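Local coordinates for putative exported protein (Aeromonas hydrophila subsp. hydrophila, PDB 4PJ2), which probably acts in the periplasm as an inhibitor of i-type lysozymes, and binds a magnesium ion, at residues L67-N70 with P75-I78; G30-R35 with D93-N98. All coordinates share one frame; numbering follows the deposited sequence.

Contact 1: residues L67-N70 with P75-I78. With MG (magnesium ion), chain G.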
ATOM      1  N   LEU A  67      11.235   7.188  16.315  1.00 22.08           N
ATOM      2  CA  LEU A  67      10.861   6.747  17.657  1.00 22.63           C
ATOM      3  C   LEU A  67      11.874   5.731  18.139  1.00 22.87           C
ATOM      4  O   LEU A  67      12.350   4.920  17.356  1.00 22.83           O
ATOM      5  CB  LEU A  67       9.470   6.111  17.633  1.00 24.99           C
ATOM      6  CG  LEU A  67       8.288   7.047  17.363  1.00 28.14           C
ATOM      7  CD1 LEU A  67       7.008   6.260  17.145  1.00 29.23           C
ATOM      8  CD2 LEU A  67       8.100   8.019  18.510  1.00 29.92           C
ATOM      9  N   ASP A  68      12.218   5.785  19.420  1.00 23.97           N
ATOM     10  CA  ASP A  68      13.145   4.823  19.997  1.00 25.94           C
ATOM     11  C   ASP A  68      12.454   3.485  20.242  1.00 27.28           C
ATOM     12  O   ASP A  68      11.615   3.369  21.137  1.00 28.97           O
ATOM     13  CB  ASP A  68      13.696   5.376  21.311  1.00 27.44           C
ATOM     14  CG  ASP A  68      14.698   4.449  21.962  1.00 29.36           C
ATOM     15  OD1 ASP A  68      15.166   3.505  21.297  1.00 29.57           O
ATOM     16  OD2 ASP A  68      15.027   4.672  23.145  1.00 31.02           O
ATOM     17  N   LEU A  69      12.824   2.471  19.467  1.00 26.95           N
ATOM     18  CA  LEU A  69      12.195   1.156  19.546  1.00 28.39           C
ATOM     19  C   LEU A  69      13.003   0.179  20.382  1.00 31.12           C
ATOM     20  O   LEU A  69      12.443  -0.770  20.926  1.00 31.65           O
ATOM     21  CB  LEU A  69      12.029   0.569  18.141  1.00 26.68           C
ATOM     22  CG  LEU A  69      11.159   1.352  17.168  1.00 25.97           C
ATOM     23  CD1 LEU A  69      11.157   0.629  15.828  1.00 26.07           C
ATOM     24  CD2 LEU A  69       9.744   1.551  17.706  1.00 27.44           C
ATOM     25  N   ASN A  70      14.315   0.391  20.458  1.00 33.28           N
ATOM     26  CA  ASN A  70      15.200  -0.562  21.121  1.00 36.07           C
ATOM     27  C   ASN A  70      15.669  -0.081  22.488  1.00 38.16           C
ATOM     28  O   ASN A  70      16.388  -0.790  23.184  1.00 39.48           O
ATOM     29  CB  ASN A  70      16.407  -0.903  20.236  1.00 36.83           C
ATOM     30  CG  ASN A  70      17.282   0.303  19.931  1.00 37.22           C
ATOM     31  OD1 ASN A  70      17.025   1.418  20.390  1.00 36.16           O
ATOM     32  ND2 ASN A  70      18.331   0.078  19.145  1.00 38.42           N
ATOM     33  N   PRO A  75      16.327   7.686  18.256  1.00 24.27           N
ATOM     34  CA  PRO A  75      15.211   7.181  17.448  1.00 22.73           C
ATOM     35  C   PRO A  75      15.637   6.277  16.301  1.00 21.75           C
ATOM     36  O   PRO A  75      16.657   6.531  15.650  1.00 21.66           O
ATOM     37  CB  PRO A  75      14.579   8.459  16.895  1.00 22.70           C
ATOM     38  CG  PRO A  75      15.709   9.428  16.827  1.00 23.82           C
ATOM     39  CD  PRO A  75      16.565   9.120  18.030  1.00 24.78           C
ATOM     40  N   GLU A  76      14.868   5.217  16.095  1.00 20.84           N
ATOM     41  CA  GLU A  76      14.890   4.435  14.864  1.00 20.41           C
ATOM     42  C   GLU A  76      14.004   5.124  13.866  1.00 18.66           C
ATOM     43  O   GLU A  76      13.129   5.908  14.233  1.00 19.41           O
ATOM     44  CB  GLU A  76      14.345   3.031  15.126  1.00 21.14           C
ATOM     45  CG  GLU A  76      15.365   2.082  15.694  1.00 22.73           C
ATOM     46  CD  GLU A  76      15.896   2.549  17.047  1.00 24.19           C
ATOM     47  OE1 GLU A  76      15.127   2.548  18.040  1.00 24.82           O
ATOM     48  OE2 GLU A  76      17.086   2.915  17.129  1.00 25.61           O
ATOM     49  N   LEU A  77      14.251   4.860  12.583  1.00 17.84           N
ATOM     50  CA  LEU A  77      13.358   5.317  11.537  1.00 16.58           C
ATOM     51  C   LEU A  77      12.372   4.233  11.217  1.00 17.25           C
ATOM     52  O   LEU A  77      12.760   3.086  11.014  1.00 18.30           O
ATOM     53  CB  LEU A  77      14.171   5.642  10.283  1.00 16.61           C
ATOM     54  CG  LEU A  77      13.361   5.944   9.018  1.00 15.73           C
ATOM     55  CD1 LEU A  77      12.568   7.228   9.110  1.00 17.41           C
ATOM     56  CD2 LEU A  77      14.290   5.966   7.812  1.00 15.96           C
ATOM     57  N   ILE A  78      11.103   4.607  11.159  1.00 16.50           N
ATOM     58  CA  ILE A  78      10.049   3.676  10.757  1.00 16.60           C
ATOM     59  C   ILE A  78       9.397   4.214   9.506  1.00 15.36           C
ATOM     60  O   ILE A  78       8.939   5.344   9.474  1.00 17.09           O
ATOM     61  CB  ILE A  78       8.996   3.453  11.866  1.00 17.95           C
ATOM     62  CG1 ILE A  78       9.686   2.951  13.134  1.00 19.56           C
ATOM     63  CG2 ILE A  78       7.939   2.450  11.367  1.00 18.38           C
ATOM     64  CD1 ILE A  78       9.977   4.024  14.177  1.00 21.53           C
TER
HETATM   65 MG    MG G 203      16.820   3.543  19.536  1.00 28.81          MG

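Contact 2: residues G30-R35 with D93-N98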
ATOM      1  N   GLY A  30       6.411  -1.540  -5.621  1.00 12.35           N
ATOM      2  CA  GLY A  30       7.730  -1.202  -6.126  1.00 11.78           C
ATOM      3  C   GLY A  30       8.716  -1.243  -4.990  1.00 11.14           C
ATOM      4  O   GLY A  30       8.805  -2.232  -4.269  1.00 11.47           O
ATOM      5  N   SER A  31       9.460  -0.159  -4.829  1.00 10.64           N
ATOM      6  CA  SER A  31      10.524  -0.084  -3.849  1.00 10.57           C
ATOM      7  C   SER A  31      10.542   1.293  -3.225  1.00 10.23           C
ATOM      8  O   SER A  31       9.935   2.236  -3.707  1.00 11.00           O
ATOM      9  CB  SER A  31      11.874  -0.366  -4.503  1.00 10.62           C
ATOM     10  OG  SER A  31      12.226   0.693  -5.389  1.00 11.11           O
ATOM     11  N   TYR A  32      11.326   1.401  -2.171  1.00 10.64           N
ATOM     12  CA  TYR A  32      11.743   2.692  -1.673  1.00  9.82           C
ATOM     13  C   TYR A  32      13.173   2.558  -1.201  1.00 10.14           C
ATOM     14  O   TYR A  32      13.674   1.461  -0.986  1.00 10.96           O
ATOM     15  CB  TYR A  32      10.826   3.184  -0.562  1.00 11.17           C
ATOM     16  CG  TYR A  32      10.931   2.431   0.731  1.00 11.68           C
ATOM     17  CD1 TYR A  32      11.793   2.856   1.723  1.00 12.39           C
ATOM     18  CD2 TYR A  32      10.153   1.317   0.982  1.00 12.77           C
ATOM     19  CE1 TYR A  32      11.860   2.194   2.924  1.00 12.55           C
ATOM     20  CE2 TYR A  32      10.219   0.648   2.176  1.00 13.54           C
ATOM     21  CZ  TYR A  32      11.069   1.091   3.146  1.00 13.48           C
ATOM     22  OH  TYR A  32      11.161   0.455   4.357  1.00 14.93           O
ATOM     23  N   ASP A  33      13.846   3.687  -1.048  1.00 10.21           N
ATOM     24  CA  ASP A  33      15.178   3.672  -0.492  1.00 10.76           C
ATOM     25  C   ASP A  33      15.285   4.649   0.652  1.00 10.73           C
ATOM     26  O   ASP A  33      14.529   5.615   0.742  1.00 11.80           O
ATOM     27  CB  ASP A  33      16.251   3.939  -1.547  1.00 11.99           C
ATOM     28  CG  ASP A  33      16.136   5.292  -2.202  1.00 12.99           C
ATOM     29  OD1 ASP A  33      15.520   5.372  -3.298  1.00 14.21           O
ATOM     30  OD2 ASP A  33      16.710   6.259  -1.644  1.00 13.74           O
ATOM     31  N   VAL A  34      16.213   4.321   1.535  1.00 10.52           N
ATOM     32  CA  VAL A  34      16.584   5.138   2.667  1.00 10.45           C
ATOM     33  C   VAL A  34      18.061   5.447   2.489  1.00 10.43           C
ATOM     34  O   VAL A  34      18.854   4.550   2.294  1.00 10.88           O
ATOM     35  CB  VAL A  34      16.383   4.361   3.977  1.00 11.47           C
ATOM     36  CG1 VAL A  34      16.826   5.205   5.148  1.00 12.30           C
ATOM     37  CG2 VAL A  34      14.926   3.925   4.137  1.00 11.87           C
ATOM     38  N   ARG A  35      18.409   6.720   2.560  1.00  9.80           N
ATOM     39  CA  ARG A  35      19.798   7.171   2.392  1.00 10.40           C
ATOM     40  C   ARG A  35      20.184   7.985   3.610  1.00 10.00           C
ATOM     41  O   ARG A  35      19.438   8.861   4.020  1.00 11.84           O
ATOM     42  CB  ARG A  35      19.963   8.002   1.119  1.00 10.63           C
ATOM     43  CG  ARG A  35      19.888   7.175  -0.169  1.00 10.10           C
ATOM     44  CD  ARG A  35      19.858   8.065  -1.375  1.00 11.46           C
ATOM     45  NE  ARG A  35      20.530   7.597  -2.582  1.00 12.68           N
ATOM     46  CZ  ARG A  35      19.978   6.974  -3.614  1.00 12.52           C
ATOM     47  NH1 ARG A  35      18.727   6.547  -3.589  1.00 14.04           N
ATOM     48  NH2 ARG A  35      20.733   6.729  -4.672  1.00 13.60           N
ATOM     49  N   ASP A  93       8.813  -0.960   7.908  1.00 15.24           N
ATOM     50  CA  ASP A  93      10.182  -1.355   8.188  1.00 15.17           C
ATOM     51  C   ASP A  93      10.785  -0.375   9.171  1.00 15.71           C
ATOM     52  O   ASP A  93      10.566   0.826   9.063  1.00 16.77           O
ATOM     53  CB  ASP A  93      11.007  -1.360   6.900  1.00 15.18           C
ATOM     54  CG  ASP A  93      10.446  -2.304   5.884  1.00 16.71           C
ATOM     55  OD1 ASP A  93      10.459  -3.525   6.142  1.00 19.94           O
ATOM     56  OD2 ASP A  93       9.951  -1.822   4.843  1.00 16.67           O
ATOM     57  N   ALA A  94      11.540  -0.900  10.123  1.00 17.64           N
ATOM     58  CA  ALA A  94      12.284  -0.070  11.062  1.00 18.43           C
ATOM     59  C   ALA A  94      13.781  -0.177  10.769  1.00 18.45           C
ATOM     60  O   ALA A  94      14.275  -1.260  10.446  1.00 17.91           O
ATOM     61  CB  ALA A  94      11.994  -0.483  12.505  1.00 19.50           C
ATOM     62  N   PHE A  95      14.478   0.944  10.931  1.00 17.32           N
ATOM     63  CA  PHE A  95      15.911   1.043  10.686  1.00 17.06           C
ATOM     64  C   PHE A  95      16.619   1.679  11.864  1.00 17.62           C
ATOM     65  O   PHE A  95      16.132   2.656  12.433  1.00 20.07           O
ATOM     66  CB  PHE A  95      16.216   1.921   9.460  1.00 16.36           C
ATOM     67  CG  PHE A  95      15.580   1.455   8.191  1.00 14.96           C
ATOM     68  CD1 PHE A  95      16.311   0.770   7.237  1.00 16.98           C
ATOM     69  CD2 PHE A  95      14.259   1.740   7.932  1.00 15.59           C
ATOM     70  CE1 PHE A  95      15.713   0.357   6.070  1.00 17.95           C
ATOM     71  CE2 PHE A  95      13.648   1.308   6.769  1.00 15.61           C
ATOM     72  CZ  PHE A  95      14.379   0.626   5.840  1.00 17.20           C
ATOM     73  N   THR A  96      17.774   1.133  12.202  1.00 20.10           N
ATOM     74  CA  THR A  96      18.699   1.834  13.084  1.00 21.13           C
ATOM     75  C   THR A  96      19.602   2.698  12.228  1.00 22.43           C
ATOM     76  O   THR A  96      19.922   2.324  11.089  1.00 23.01           O
ATOM     77  CB  THR A  96      19.546   0.888  13.938  1.00 22.91           C
ATOM     78  OG1 THR A  96      20.134  -0.116  13.113  1.00 22.58           O
ATOM     79  CG2 THR A  96      18.690   0.229  14.986  1.00 23.32           C
ATOM     80  N   LEU A  97      19.965   3.862  12.780  1.00 22.73           N
ATOM     81  CA  LEU A  97      20.810   4.862  12.122  1.00 22.62           C
ATOM     82  C   LEU A  97      21.527   5.753  13.159  1.00 23.26           C
ATOM     83  O   LEU A  97      20.894   6.497  13.925  1.00 24.52           O
ATOM     84  CB  LEU A  97      20.023   5.759  11.180  1.00 23.95           C
ATOM     85  CG  LEU A  97      18.516   5.614  11.076  1.00 25.37           C
ATOM     86  CD1 LEU A  97      17.825   6.077  12.340  1.00 24.47           C
ATOM     87  CD2 LEU A  97      18.037   6.424   9.926  1.00 26.42           C
ATOM     88  N   ASN A  98      22.851   5.706  13.163  1.00 23.22           N
ATOM     89  CA  ASN A  98      23.632   6.530  14.077  1.00 23.72           C
ATOM     90  C   ASN A  98      25.061   6.711  13.554  1.00 23.53           C
ATOM     91  O   ASN A  98      25.499   6.012  12.634  1.00 22.80           O
ATOM     92  CB  ASN A  98      23.625   5.922  15.488  1.00 26.10           C
ATOM     93  CG  ASN A  98      24.107   4.495  15.506  1.00 27.89           C
ATOM     94  OD1 ASN A  98      25.290   4.226  15.262  1.00 28.93           O
ATOM     95  ND2 ASN A  98      23.202   3.565  15.799  1.00 28.95           N
TER

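Contact 1: residues L67-N70 with P75-I78
E76 folds its side chain over the backbone of L67-N70 and brings its carboxylate to the magnesium ion, which both oxygens grip, OE1 and OE2 each lying 2.5 Å from the metal. The bend that turns the chain this way is at chi2 (62°). From the other segment D68 OD1 binds the ion at 2.4 Å and N70 OD1 at 2.3 Å; the planes of the D68 and E76 carboxylates stand 66° apart, while the N70 side chain crosses that of E76 at about a right angle. D72 and the backbone oxygen of Q74, both in the intervening loop, complete the site.

E76 OE1 is also an acceptor for the backbone: the amide N of L69 meets it nearly along the C-O axis, 2.7 Å away, and N70 N adds a weak bond. D68 keeps CG anti to its own N (chi1 -179°), directing OD1 to the metal while OD2 takes a hydrogen bond from K73 N. Next to the ion site, L67 and E76 form an antiparallel hydrogen-bonded pair, with L67 N to E76 O at 3.1 Å and E76 N to L67 O at 2.8 Å. Alongside, L69 and I78 reach toward each other, CD1 of L69 lying 3.8 Å from I78 CG1, and I119 of helix 118-123 packs against L67 and I78.

This short acidic loop with its bidentate glutamate is reminiscent of an EF-hand calcium loop, though here the glutamate follows sooner and strands, not helices, flank it. The cation should offset the gathered negative charge, while the L69 N-H bond should help fix the rotation of the E76 carboxylate.

Contact 2: residues G30-R35 with D93-N98
Y32, F95 and V34 carry most of this buried contact, in which strands 30-35 and 93-98 face each other across the interior, their axes 10.4 Å apart and running only 19° from parallel. No backbone hydrogen bond joins them; side chains fill the gap.

Y32 sends its ring across with CG between the backbone N and the carbonyl carbon (chi1 70°), and the hydroxyl reaches the opposite strand. There OH donates a hydrogen bond to D93 OD2 at 2.6 Å, arriving on the anti side of the carboxylate and 25° out of its plane. D93 OD2 in turn lies at the edge of the tyrosine ring, whose plane is turned only moderately from that of the carboxylate. The other oxygen of D93 is hydrogen-bonded to H108 ND1 on strand 102-112, so two partners hold this buried acid and would probably favour its charged form.

F95 comes from the opposite direction. The hydroxyl of Y32 sits at the edge of the phenylalanine ring, with OH 3.5 Å from CZ. Over one face of that ring lies V34 CG2, a CH-pi contact 4.1 Å from the centroid and displaced toward the rim. CG2 gets there because it is anti to the carbonyl carbon of V34, while CG1 takes the place anti to the N. L55 of strand 49-57 packs on Y32, D93 and F95, and V79 of strand 76-82 touches both rings.

Inward-facing side chains from two antiparallel sheets, mainly apolar but with one tyrosine-aspartate hydrogen bond within, form the packed interior of a beta sandwich.

In the fold
Following the chain from the N terminus, the first of the four segments lies on strand 30-37, third in its sheet after 6-10 and 16-21 and paired next with 49-57. The chain then passes into the second sheet, where contact 1 closes the short magnesium-binding loop between strands 60-67 and 76-82. Only after strand 76-82 does it reach strand 90-98, which closes contact 2 and the much longer loop from residue 35 to 93; contact 1 is nested inside it. Contact 1 is thus local to one hairpin, while contact 2 ties the two sheets together. They meet where strands 76-82 and 90-98 lie side by side: L77 O is probably hydrogen-bonded to F95 N, and from the loop L69 packs on A94.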